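Local coordinates for putative adenylate cyclase (Vibrio parahaemolyticus, PDB 2ACA), which is probably a class IV adenylate cyclase of the CYTH family, which would convert ATP to cyclic AMP, at residues Y17-H22 / H135-A140; M37-Q42 / I114-F119; N41-W46 / R65-A70; A70-W75 / A87-K92. One frame throughout, in Å; residues are numbered along the deposited sequence.

Contact 1. Residues Y17-H22 / H135-A140; sequences YRVKNH and HFAEFA
The rings of Tyr-17 and Phe-139 meet obliquely, planes 86° apart and CD1 of Tyr-17 3.8 Å from CD1 of Phe-139, while the carbonyl O of Ala-137 lies at the edge of the tyrosine ring, near its plane. At the other end the His-22 ring receives CD2 of His-135 at its edge, rim to rim. These side chains flank an antiparallel pairing in the CYTH sheet, where the outermost strand 11-19 runs beside strand 134-143. Tyr-17 and Ala-137 form a hydrogen-bonded pair: N of Tyr-17 donates to O of Ala-137 at 2.6 Å, within the carbonyl plane, and N of Ala-137 returns a bond of 2.7 Å to O of Tyr-17, from above the plane of the tyrosine carbonyl. Helix 22-30 packs on the face bearing Val-19, Ala-137 and Phe-139 through Phe-25, and helix 152-162 also touches Tyr-17 and Phe-139. Beyond the pair, N of Val-19 donates to O of His-135, and water 1 donates to O of Val-19 and accepts from N of His-135. With its CG1 anti to the backbone N (chi1 -175°), Val-19 turns CG2 onto CB of Ala-137 at 3.3 Å, tighter than ordinary van der Waals contact.

Contact 2. Residues M37-Q42 / I114-F119; sequences MFENNQ and IRSIFF. With PO4 (phosphate ion), chain D.
Phe-38 holds its ring in the crowded position between backbone N and carbonyl carbon (chi1 67°), which lays it alongside Ile-117. Its CZ reaches CG1 of Ile-117 at 3.5 Å; N of Ile-117 lies over one ring face, offset toward the rim, and O of Arg-115 sits at the ring edge. Met-37, a selenomethionine, has CG anti to the backbone N and an extended chain, so SE runs beside CG2 of Ile-117 and makes an oblique Met-aromatic contact with Phe-119, 5.2 Å from its centroid. The hydroxyl of Ser-116, anti to its carbonyl carbon, accepts a nearly straight bond from N of Asn-40 (2.8 Å to OG, 169°). Water 2 also bonds OG and donates to OD1 of Asn-40. Arg-115 extends from CG anti to the backbone N and bends at chi3 (-71°), bringing NH1 to O3 of the phosphate at 2.9 Å in a weak bond; salt bridges to Asp-128 and Glu-43 hold the guanidinium. Two irregularities interrupt the antiparallel pairing. Met-37 and Phe-38 both face Ile-117, a classic beta bulge, with N of Met-37 bonding O of Ile-117 at 3.1 Å. Asn-40 and Asn-41 both face Arg-115, a G1 beta bulge. The phosphate is probably from the crystallisation liquor, but the arginine and its acidic partners are consistent with the charged CYTH tunnel, where a substrate phosphate would be expected.

Contact 3. Residues N41-W46 / R65-A70; sequences NQESDW and REIQPA. With PO4 (phosphate ion), chain D.
Backbone hydrogen bonds set the register of these antiparallel strands, whose axes approach to 4.7 Å. Gln-42 with Gln-68 and Ser-44 with Glu-66 are the hydrogen-bonded pairs; N of Ser-44 points almost straight at O of Glu-66 (2.9 Å, 173°), nearly along the C=O axis. Glu-43 with Ile-67 and Asp-45 with Arg-65 alternate with them as non-hydrogen-bonded pairs. Past the last pair, where a cis peptide precedes Pro-69, the side chain of Asn-41 takes over: its OD1 accepts from N of Ala-70 at 2.9 Å, the donor lying above the amide plane.

The charged contacts form a salt-bridge network on the face carrying Glu-43, Asp-45 and Arg-65. Bent at chi3 (-58°), Arg-65 donates from NE to OD2 of Asp-45 at 2.6 Å, a hydrogen-bonded salt bridge in the guanidinium plane, on the syn lone pair of the oxygen. Glu-43, whose OE1 is engaged by Arg-115, lies over a guanidinium face: its OE2 is 3.1 Å from NE of Arg-65, an attraction of charges alone, with the two group planes only 15° apart. OE2 of Glu-43 and OD1 of Asp-45 approach to 2.6 Å, so one acid probably holds a proton. Such alternating charged residues are characteristic of the CYTH fold, whose tunnel typically binds phosphorylated substrates. NH1 of Arg-65 donates to O4 of a phosphate ion at 2.9 Å, and NH2 binds the same oxygen; the ion is probably from the crystallisation liquor, its place consistent with a substrate phosphate site.

Apolar packing is lighter. CG2 of Ile-67 meets CB of Asn-41 at 3.4 Å, while on the other face CB of Glu-66 touches the edge of the Trp-46 ring at CZ3, beside Leu-93 of helix 93-102.

Contact 4. Residues A70-W75 / A87-K92; sequences AGIKLW and ATNITK
Strands 72-75 and 87-89 run antiparallel with axes at 142°, approaching to 4.8 Å. Trp-75 and Thr-88 form the hydrogen-bonded pair: N of Trp-75 donates to O of Thr-88 at 3.1 Å, nearly along the C=O axis, and N of Thr-88 answers to O of Trp-75 at 3.2 Å. Leu-74 and Asn-89 are the non-hydrogen-bonded pair, and beyond them N of Ile-90 bonds O of Lys-73 from above the carbonyl plane. Lys-73 is bent at chi3 (-72°), so that NZ donates a hydrogen bond to O of Thr-91 at 2.7 Å. Leu-74 and Asn-89 lie side by side, CD2 of the leucine 3.4 Å from OD1 of the asparagine; that oxygen accepts from water 3, to which N of Lys-73 donates. With CG anti to its backbone N (chi1 162°), Trp-75 crosses Thr-88 obliquely, its CE3 3.6 Å from CG2. CG2 of Ile-90 packs on CB of the same tryptophan at 3.9 Å. Trp-75 stacks on Trp-75 of the second subunit, while OG1 of Thr-88 accepts from N of Lys-92 in that subunit. The arrangement is a beta hairpin at the end of the CYTH sheet, its outermost strand 85-89 serving as a dimer interface.

All four contacts are antiparallel pairings in one sheet and all are partly buried, but their chemistry changes across it. Contacts 2 and 3 share strand 35-49 and converge on one phosphate, which Arg-65 binds firmly and Arg-115 more weakly. Contact 1, at one end of the strand order, is aromatic and aliphatic beneath its helices, yet its Glu-138 approaches Arg-115 in a long, weak ion pair. Contact 4, at the other end, looks to the second subunit and has its centre about 24 Å from that of contact 1. It continues contact 3 through neighbouring strands 61-68 and 72-78, sharing Ala-70.

Contact 1. Residues Y17-H22 / H135-A140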
# COMPACT_ATOMS: atom_id res chain seq x y z
N TYR A 17 -25.43 -13.30 -1.26
CA TYR A 17 -26.78 -13.64 -1.69
C TYR A 17 -27.13 -12.92 -2.97
O TYR A 17 -26.56 -11.89 -3.31
CB TYR A 17 -27.82 -13.26 -0.63
CG TYR A 17 -27.73 -14.03 0.66
CD1 TYR A 17 -26.87 -13.63 1.68
CD2 TYR A 17 -28.53 -15.15 0.88
CE1 TYR A 17 -26.80 -14.33 2.88
CE2 TYR A 17 -28.47 -15.86 2.08
CZ TYR A 17 -27.60 -15.44 3.07
OH TYR A 17 -27.55 -16.12 4.27
N ARG A 18 -28.10 -13.50 -3.67
CA ARG A 18 -28.61 -12.95 -4.91
C ARG A 18 -29.82 -12.13 -4.45
O ARG A 18 -30.64 -12.64 -3.69
CB ARG A 18 -29.06 -14.09 -5.79
CG ARG A 18 -29.09 -13.82 -7.28
CD ARG A 18 -29.47 -15.14 -7.92
NE ARG A 18 -29.04 -16.25 -7.07
CZ ARG A 18 -29.50 -17.49 -7.16
NH1 ARG A 18 -30.42 -17.78 -8.07
NH2 ARG A 18 -29.05 -18.43 -6.33
N VAL A 19 -29.92 -10.88 -4.88
CA VAL A 19 -31.05 -10.05 -4.48
C VAL A 19 -31.94 -9.78 -5.70
O VAL A 19 -31.54 -9.08 -6.62
CB VAL A 19 -30.58 -8.68 -3.91
CG1 VAL A 19 -31.77 -7.87 -3.39
CG2 VAL A 19 -29.57 -8.89 -2.84
N LYS A 20 -33.15 -10.32 -5.69
CA LYS A 20 -34.04 -10.12 -6.82
C LYS A 20 -34.88 -8.84 -6.75
O LYS A 20 -35.57 -8.52 -7.71
CB LYS A 20 -34.93 -11.36 -6.99
CG LYS A 20 -34.14 -12.63 -7.31
CD LYS A 20 -35.04 -13.83 -7.58
CE LYS A 20 -35.75 -14.30 -6.31
NZ LYS A 20 -36.58 -15.52 -6.55
N ASN A 21 -34.81 -8.11 -5.64
CA ASN A 21 -35.60 -6.88 -5.51
C ASN A 21 -34.81 -5.79 -4.78
O ASN A 21 -34.60 -5.85 -3.57
CB ASN A 21 -36.90 -7.18 -4.77
CG ASN A 21 -37.99 -6.18 -5.07
OD1 ASN A 21 -39.15 -6.38 -4.70
ND2 ASN A 21 -37.64 -5.09 -5.74
N HIS A 22 -34.37 -4.77 -5.52
CA HIS A 22 -33.58 -3.71 -4.92
C HIS A 22 -34.33 -2.87 -3.89
O HIS A 22 -34.10 -2.97 -2.68
CB HIS A 22 -33.00 -2.79 -6.01
CG HIS A 22 -32.12 -1.70 -5.48
ND1 HIS A 22 -32.61 -0.61 -4.80
CD2 HIS A 22 -30.77 -1.55 -5.51
CE1 HIS A 22 -31.61 0.18 -4.44
NE2 HIS A 22 -30.48 -0.37 -4.86
N HIS A 135 -28.52 -8.06 -9.13
CA HIS A 135 -28.12 -7.56 -7.82
C HIS A 135 -27.67 -8.66 -6.87
O HIS A 135 -28.27 -9.74 -6.81
CB HIS A 135 -29.28 -6.80 -7.17
CG HIS A 135 -29.64 -5.52 -7.87
ND1 HIS A 135 -30.12 -5.50 -9.16
CD2 HIS A 135 -29.61 -4.24 -7.45
CE1 HIS A 135 -30.37 -4.25 -9.51
NE2 HIS A 135 -30.07 -3.46 -8.49
N PHE A 136 -26.62 -8.37 -6.11
CA PHE A 136 -26.05 -9.31 -5.15
C PHE A 136 -25.92 -8.61 -3.80
O PHE A 136 -25.84 -7.38 -3.74
CB PHE A 136 -24.68 -9.78 -5.63
CG PHE A 136 -24.73 -10.61 -6.88
CD1 PHE A 136 -24.83 -11.99 -6.80
CD2 PHE A 136 -24.66 -10.01 -8.13
CE1 PHE A 136 -24.87 -12.78 -7.94
CE2 PHE A 136 -24.70 -10.80 -9.29
CZ PHE A 136 -24.80 -12.19 -9.19
N ALA A 137 -25.90 -9.39 -2.72
CA ALA A 137 -25.76 -8.82 -1.38
C ALA A 137 -24.77 -9.64 -0.56
O ALA A 137 -24.73 -10.87 -0.65
CB ALA A 137 -27.10 -8.77 -0.68
N GLU A 138 -23.95 -8.95 0.23
CA GLU A 138 -22.98 -9.62 1.07
C GLU A 138 -23.16 -9.17 2.50
O GLU A 138 -23.36 -7.99 2.75
CB GLU A 138 -21.55 -9.30 0.62
CG GLU A 138 -21.28 -9.53 -0.85
CD GLU A 138 -19.82 -9.31 -1.22
OE1 GLU A 138 -19.23 -8.29 -0.79
OE2 GLU A 138 -19.25 -10.15 -1.95
N PHE A 139 -23.10 -10.12 3.42
CA PHE A 139 -23.22 -9.83 4.84
C PHE A 139 -21.94 -10.36 5.44
O PHE A 139 -21.55 -11.50 5.17
CB PHE A 139 -24.44 -10.55 5.44
CG PHE A 139 -25.74 -10.09 4.87
CD1 PHE A 139 -26.15 -10.49 3.61
CD2 PHE A 139 -26.55 -9.20 5.58
CE1 PHE A 139 -27.35 -10.02 3.05
CE2 PHE A 139 -27.74 -8.72 5.03
CZ PHE A 139 -28.14 -9.13 3.77
N ALA A 140 -21.26 -9.55 6.24
CA ALA A 140 -20.00 -10.00 6.81
C ALA A 140 -19.55 -9.26 8.06
O ALA A 140 -20.11 -8.23 8.44
CB ALA A 140 -18.90 -9.92 5.74
O HOH W 1 -31.71 -8.35 -8.98

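Contact 2. Residues M37-Q42 / I114-F119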
# COMPACT_ATOMS: atom_id res chain seq x y z
N MSE A 37 -21.56 3.82 4.64
CA MSE A 37 -20.17 4.05 4.27
C MSE A 37 -20.16 4.78 2.93
O MSE A 37 -19.35 5.68 2.70
CB MSE A 37 -19.42 2.71 4.17
CG MSE A 37 -17.93 2.85 3.94
SE MSE A 37 -16.99 1.15 3.86
CE MSE A 37 -15.17 1.79 3.96
N PHE A 38 -21.05 4.38 2.04
CA PHE A 38 -21.19 5.01 0.75
C PHE A 38 -22.24 4.26 -0.05
O PHE A 38 -22.47 3.08 0.19
CB PHE A 38 -19.84 5.05 -0.00
CG PHE A 38 -19.32 3.71 -0.41
CD1 PHE A 38 -19.88 3.03 -1.49
CD2 PHE A 38 -18.27 3.12 0.28
CE1 PHE A 38 -19.39 1.78 -1.87
CE2 PHE A 38 -17.78 1.87 -0.09
CZ PHE A 38 -18.34 1.20 -1.17
N GLU A 39 -22.88 4.95 -0.98
CA GLU A 39 -23.92 4.34 -1.79
C GLU A 39 -23.68 4.65 -3.25
O GLU A 39 -23.21 5.73 -3.59
CB GLU A 39 -25.29 4.88 -1.38
CG GLU A 39 -25.63 4.72 0.10
CD GLU A 39 -26.88 5.51 0.48
OE1 GLU A 39 -27.30 5.43 1.65
OE2 GLU A 39 -27.43 6.21 -0.39
N ASN A 40 -24.01 3.69 -4.11
CA ASN A 40 -23.89 3.84 -5.56
C ASN A 40 -22.54 4.31 -6.13
O ASN A 40 -22.50 5.08 -7.09
CB ASN A 40 -25.00 4.77 -6.05
CG ASN A 40 -26.39 4.28 -5.65
OD1 ASN A 40 -26.78 3.15 -5.95
ND2 ASN A 40 -27.14 5.13 -4.95
N ASN A 41 -21.43 3.85 -5.55
CA ASN A 41 -20.11 4.20 -6.08
C ASN A 41 -19.76 3.16 -7.13
O ASN A 41 -20.38 2.10 -7.20
CB ASN A 41 -19.02 4.15 -5.00
CG ASN A 41 -18.98 5.39 -4.13
OD1 ASN A 41 -17.93 5.74 -3.62
ND2 ASN A 41 -20.12 6.04 -3.95
N GLN A 42 -18.77 3.47 -7.95
CA GLN A 42 -18.31 2.51 -8.94
C GLN A 42 -17.08 1.84 -8.33
O GLN A 42 -16.16 2.53 -7.86
CB GLN A 42 -17.91 3.20 -10.24
CG GLN A 42 -17.55 2.21 -11.34
CD GLN A 42 -16.89 2.87 -12.54
OE1 GLN A 42 -15.80 3.44 -12.43
NE2 GLN A 42 -17.55 2.80 -13.69
N ILE A 114 -21.20 -1.49 -9.54
CA ILE A 114 -21.73 -0.39 -8.75
C ILE A 114 -21.95 -0.99 -7.37
O ILE A 114 -22.57 -2.05 -7.25
CB ILE A 114 -23.06 0.14 -9.35
CG1 ILE A 114 -22.83 0.57 -10.80
CG2 ILE A 114 -23.57 1.32 -8.54
CD1 ILE A 114 -21.79 1.67 -10.98
N ARG A 115 -21.44 -0.34 -6.34
CA ARG A 115 -21.58 -0.88 -5.00
C ARG A 115 -22.04 0.09 -3.92
O ARG A 115 -21.85 1.30 -4.01
CB ARG A 115 -20.24 -1.53 -4.59
CG ARG A 115 -20.05 -1.75 -3.10
CD ARG A 115 -18.80 -2.58 -2.81
NE ARG A 115 -19.01 -3.97 -3.21
CZ ARG A 115 -18.16 -4.96 -2.99
NH1 ARG A 115 -17.01 -4.73 -2.37
NH2 ARG A 115 -18.49 -6.19 -3.36
N SER A 116 -22.66 -0.48 -2.89
CA SER A 116 -23.15 0.26 -1.73
C SER A 116 -22.81 -0.56 -0.50
O SER A 116 -22.99 -1.78 -0.49
CB SER A 116 -24.66 0.47 -1.80
OG SER A 116 -25.02 1.41 -2.79
N ILE A 117 -22.31 0.10 0.53
CA ILE A 117 -21.97 -0.59 1.77
C ILE A 117 -22.62 0.12 2.96
O ILE A 117 -22.51 1.34 3.09
CB ILE A 117 -20.44 -0.65 1.96
CG1 ILE A 117 -19.80 -1.37 0.77
CG2 ILE A 117 -20.11 -1.39 3.26
CD1 ILE A 117 -18.31 -1.70 0.95
N PHE A 118 -23.29 -0.66 3.81
CA PHE A 118 -23.95 -0.12 4.99
C PHE A 118 -23.49 -0.82 6.25
O PHE A 118 -22.98 -1.94 6.20
CB PHE A 118 -25.47 -0.27 4.89
CG PHE A 118 -26.05 0.25 3.62
CD1 PHE A 118 -26.19 -0.58 2.51
CD2 PHE A 118 -26.45 1.58 3.52
CE1 PHE A 118 -26.72 -0.10 1.33
CE2 PHE A 118 -26.98 2.07 2.33
CZ PHE A 118 -27.12 1.23 1.24
N PHE A 119 -23.68 -0.15 7.38
CA PHE A 119 -23.29 -0.69 8.67
C PHE A 119 -24.52 -0.93 9.54
O PHE A 119 -25.46 -0.13 9.53
CB PHE A 119 -22.36 0.30 9.40
CG PHE A 119 -21.01 0.49 8.76
CD1 PHE A 119 -20.20 1.55 9.15
CD2 PHE A 119 -20.54 -0.41 7.81
CE1 PHE A 119 -18.93 1.72 8.59
CE2 PHE A 119 -19.27 -0.24 7.24
CZ PHE A 119 -18.46 0.83 7.64
P PO4 D . -15.53 -8.22 -1.07
O1 PO4 D . -15.60 -8.71 -2.47
O2 PO4 D . -15.83 -9.33 -0.13
O3 PO4 D . -16.53 -7.13 -0.87
O4 PO4 D . -14.17 -7.69 -0.79
O HOH W 2 -28.13 1.41 -3.65

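Contact 3. Residues N41-W46 / R65-A70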
# COMPACT_ATOMS: atom_id res chain seq x y z
N ASN A 41 -21.43 3.85 -5.55
CA ASN A 41 -20.11 4.20 -6.08
C ASN A 41 -19.76 3.16 -7.13
O ASN A 41 -20.38 2.10 -7.20
CB ASN A 41 -19.02 4.15 -5.00
CG ASN A 41 -18.98 5.39 -4.13
OD1 ASN A 41 -17.93 5.74 -3.62
ND2 ASN A 41 -20.12 6.04 -3.95
N GLN A 42 -18.77 3.47 -7.95
CA GLN A 42 -18.31 2.51 -8.94
C GLN A 42 -17.08 1.84 -8.33
O GLN A 42 -16.16 2.53 -7.86
CB GLN A 42 -17.91 3.20 -10.24
CG GLN A 42 -17.55 2.21 -11.34
CD GLN A 42 -16.89 2.87 -12.54
OE1 GLN A 42 -15.80 3.44 -12.43
NE2 GLN A 42 -17.55 2.80 -13.69
N GLU A 43 -17.06 0.52 -8.30
CA GLU A 43 -15.90 -0.17 -7.77
C GLU A 43 -15.17 -0.90 -8.87
O GLU A 43 -15.76 -1.69 -9.60
CB GLU A 43 -16.26 -1.18 -6.68
CG GLU A 43 -15.02 -1.92 -6.15
CD GLU A 43 -15.32 -2.98 -5.12
OE1 GLU A 43 -15.81 -2.64 -4.02
OE2 GLU A 43 -15.07 -4.17 -5.40
N SER A 44 -13.88 -0.62 -9.00
CA SER A 44 -13.04 -1.26 -10.00
C SER A 44 -12.08 -2.18 -9.26
O SER A 44 -11.54 -1.82 -8.22
CB SER A 44 -12.23 -0.23 -10.78
OG SER A 44 -13.09 0.70 -11.42
N ASP A 45 -11.90 -3.38 -9.78
CA ASP A 45 -10.98 -4.33 -9.19
C ASP A 45 -10.00 -4.84 -10.24
O ASP A 45 -10.37 -5.12 -11.38
CB ASP A 45 -11.73 -5.51 -8.56
CG ASP A 45 -12.56 -5.10 -7.35
OD1 ASP A 45 -13.69 -4.62 -7.53
OD2 ASP A 45 -12.06 -5.24 -6.21
N TRP A 46 -8.74 -4.92 -9.83
CA TRP A 46 -7.67 -5.41 -10.69
C TRP A 46 -7.05 -6.59 -9.97
O TRP A 46 -6.45 -6.41 -8.91
CB TRP A 46 -6.61 -4.32 -10.87
CG TRP A 46 -7.03 -3.18 -11.73
CD1 TRP A 46 -6.84 -3.06 -13.07
CD2 TRP A 46 -7.65 -1.96 -11.29
NE1 TRP A 46 -7.30 -1.84 -13.51
CE2 TRP A 46 -7.81 -1.15 -12.44
CE3 TRP A 46 -8.09 -1.48 -10.05
CZ2 TRP A 46 -8.39 0.12 -12.38
CZ3 TRP A 46 -8.66 -0.22 -9.99
CH2 TRP A 46 -8.81 0.57 -11.15
N ARG A 65 -7.93 -2.30 -5.50
CA ARG A 65 -9.33 -1.89 -5.63
C ARG A 65 -9.52 -0.41 -5.38
O ARG A 65 -8.96 0.14 -4.45
CB ARG A 65 -10.20 -2.70 -4.65
CG ARG A 65 -11.61 -2.16 -4.42
CD ARG A 65 -12.37 -3.00 -3.37
NE ARG A 65 -12.46 -4.40 -3.75
CZ ARG A 65 -12.91 -5.37 -2.96
NH1 ARG A 65 -13.33 -5.09 -1.73
NH2 ARG A 65 -12.97 -6.62 -3.39
N GLU A 66 -10.33 0.21 -6.24
CA GLU A 66 -10.64 1.63 -6.13
C GLU A 66 -12.15 1.84 -6.19
O GLU A 66 -12.83 1.28 -7.04
CB GLU A 66 -9.97 2.42 -7.26
CG GLU A 66 -10.36 3.88 -7.30
CD GLU A 66 -9.57 4.68 -8.33
OE1 GLU A 66 -9.55 4.27 -9.51
OE2 GLU A 66 -8.98 5.71 -7.97
N ILE A 67 -12.65 2.64 -5.26
CA ILE A 67 -14.07 2.94 -5.17
C ILE A 67 -14.23 4.44 -5.33
O ILE A 67 -13.69 5.22 -4.55
CB ILE A 67 -14.63 2.48 -3.80
CG1 ILE A 67 -14.43 0.96 -3.64
CG2 ILE A 67 -16.12 2.82 -3.70
CD1 ILE A 67 -14.80 0.42 -2.28
N GLN A 68 -14.98 4.84 -6.35
CA GLN A 68 -15.22 6.25 -6.62
C GLN A 68 -16.71 6.55 -6.64
O GLN A 68 -17.51 5.71 -7.03
CB GLN A 68 -14.58 6.64 -7.95
CG GLN A 68 -13.13 7.08 -7.81
CD GLN A 68 -12.36 7.02 -9.11
OE1 GLN A 68 -11.27 7.59 -9.22
NE2 GLN A 68 -12.91 6.32 -10.09
N PRO A 69 -17.08 7.79 -6.28
CA PRO A 69 -16.19 8.87 -5.86
C PRO A 69 -15.73 8.92 -4.40
O PRO A 69 -15.16 9.92 -3.97
CB PRO A 69 -16.97 10.12 -6.25
CG PRO A 69 -18.38 9.70 -5.95
CD PRO A 69 -18.45 8.30 -6.52
N ALA A 70 -15.98 7.86 -3.63
CA ALA A 70 -15.57 7.86 -2.23
C ALA A 70 -14.06 8.04 -2.12
O ALA A 70 -13.56 8.61 -1.15
CB ALA A 70 -15.98 6.57 -1.57
P PO4 D . -15.53 -8.22 -1.07
O1 PO4 D . -15.60 -8.71 -2.47
O2 PO4 D . -15.83 -9.33 -0.13
O3 PO4 D . -16.53 -7.13 -0.87
O4 PO4 D . -14.17 -7.69 -0.79

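Contact 4. Residues A70-W75 / A87-K92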
# COMPACT_ATOMS: atom_id res chain seq x y z
N ALA A 70 -15.98 7.86 -3.63
CA ALA A 70 -15.57 7.86 -2.23
C ALA A 70 -14.06 8.04 -2.12
O ALA A 70 -13.56 8.61 -1.15
CB ALA A 70 -15.98 6.57 -1.57
N GLY A 71 -13.34 7.54 -3.11
CA GLY A 71 -11.89 7.67 -3.10
C GLY A 71 -11.23 6.64 -2.20
O GLY A 71 -10.16 6.89 -1.65
N ILE A 72 -11.87 5.49 -2.05
CA ILE A 72 -11.32 4.42 -1.22
C ILE A 72 -10.48 3.56 -2.14
O ILE A 72 -10.95 3.14 -3.20
CB ILE A 72 -12.45 3.58 -0.56
CG1 ILE A 72 -13.15 4.41 0.51
CG2 ILE A 72 -11.89 2.32 0.06
CD1 ILE A 72 -14.37 3.73 1.12
N LYS A 73 -9.24 3.30 -1.73
CA LYS A 73 -8.31 2.51 -2.53
C LYS A 73 -7.64 1.48 -1.64
O LYS A 73 -7.07 1.82 -0.61
CB LYS A 73 -7.29 3.45 -3.18
CG LYS A 73 -7.95 4.43 -4.13
CD LYS A 73 -7.02 5.50 -4.68
CE LYS A 73 -6.65 6.53 -3.63
NZ LYS A 73 -6.09 7.76 -4.27
N LEU A 74 -7.71 0.23 -2.05
CA LEU A 74 -7.15 -0.84 -1.24
C LEU A 74 -6.24 -1.80 -1.95
O LEU A 74 -6.32 -2.00 -3.15
CB LEU A 74 -8.29 -1.65 -0.60
CG LEU A 74 -9.30 -0.89 0.28
CD1 LEU A 74 -10.67 -1.54 0.16
CD2 LEU A 74 -8.83 -0.90 1.73
N TRP A 75 -5.35 -2.40 -1.17
CA TRP A 75 -4.43 -3.42 -1.63
C TRP A 75 -4.96 -4.61 -0.82
O TRP A 75 -4.99 -4.56 0.41
CB TRP A 75 -2.99 -3.02 -1.28
CG TRP A 75 -1.99 -4.12 -1.30
CD1 TRP A 75 -2.09 -5.32 -1.95
CD2 TRP A 75 -0.73 -4.13 -0.63
NE1 TRP A 75 -0.97 -6.07 -1.73
CE2 TRP A 75 -0.11 -5.37 -0.92
CE3 TRP A 75 -0.05 -3.21 0.18
CZ2 TRP A 75 1.15 -5.71 -0.43
CZ3 TRP A 75 1.20 -3.55 0.68
CH2 TRP A 75 1.79 -4.79 0.37
N ALA A 87 -5.85 -6.58 4.19
CA ALA A 87 -5.88 -5.39 3.36
C ALA A 87 -5.28 -4.20 4.07
O ALA A 87 -5.00 -4.23 5.26
CB ALA A 87 -7.31 -5.07 2.99
N THR A 88 -5.07 -3.15 3.30
CA THR A 88 -4.58 -1.89 3.83
C THR A 88 -4.94 -0.85 2.80
O THR A 88 -4.91 -1.11 1.60
CB THR A 88 -3.06 -1.88 4.04
OG1 THR A 88 -2.67 -0.61 4.56
CG2 THR A 88 -2.33 -2.10 2.72
N ASN A 89 -5.31 0.34 3.27
CA ASN A 89 -5.63 1.42 2.36
C ASN A 89 -4.30 1.93 1.77
O ASN A 89 -3.25 1.85 2.42
CB ASN A 89 -6.35 2.54 3.12
CG ASN A 89 -7.76 2.15 3.53
OD1 ASN A 89 -8.71 2.33 2.78
ND2 ASN A 89 -7.89 1.59 4.73
N ILE A 90 -4.36 2.43 0.54
CA ILE A 90 -3.19 2.97 -0.15
C ILE A 90 -3.63 4.31 -0.72
O ILE A 90 -4.81 4.49 -1.05
CB ILE A 90 -2.70 2.04 -1.31
CG1 ILE A 90 -3.85 1.76 -2.28
CG2 ILE A 90 -2.16 0.72 -0.74
CD1 ILE A 90 -3.43 0.89 -3.48
N THR A 91 -2.70 5.25 -0.84
CA THR A 91 -3.04 6.58 -1.36
C THR A 91 -2.81 6.73 -2.87
O THR A 91 -3.48 7.52 -3.51
CB THR A 91 -2.24 7.68 -0.64
OG1 THR A 91 -0.84 7.38 -0.73
CG2 THR A 91 -2.65 7.74 0.84
N LYS A 92 -1.89 5.96 -3.43
CA LYS A 92 -1.61 6.06 -4.87
C LYS A 92 -1.84 4.73 -5.58
O LYS A 92 -0.97 3.86 -5.58
CB LYS A 92 -0.17 6.52 -5.10
CG LYS A 92 0.14 7.89 -4.55
CD LYS A 92 1.61 8.24 -4.73
CE LYS A 92 1.93 9.59 -4.09
NZ LYS A 92 1.61 9.60 -2.63
O HOH W 3 -8.79 4.63 1.09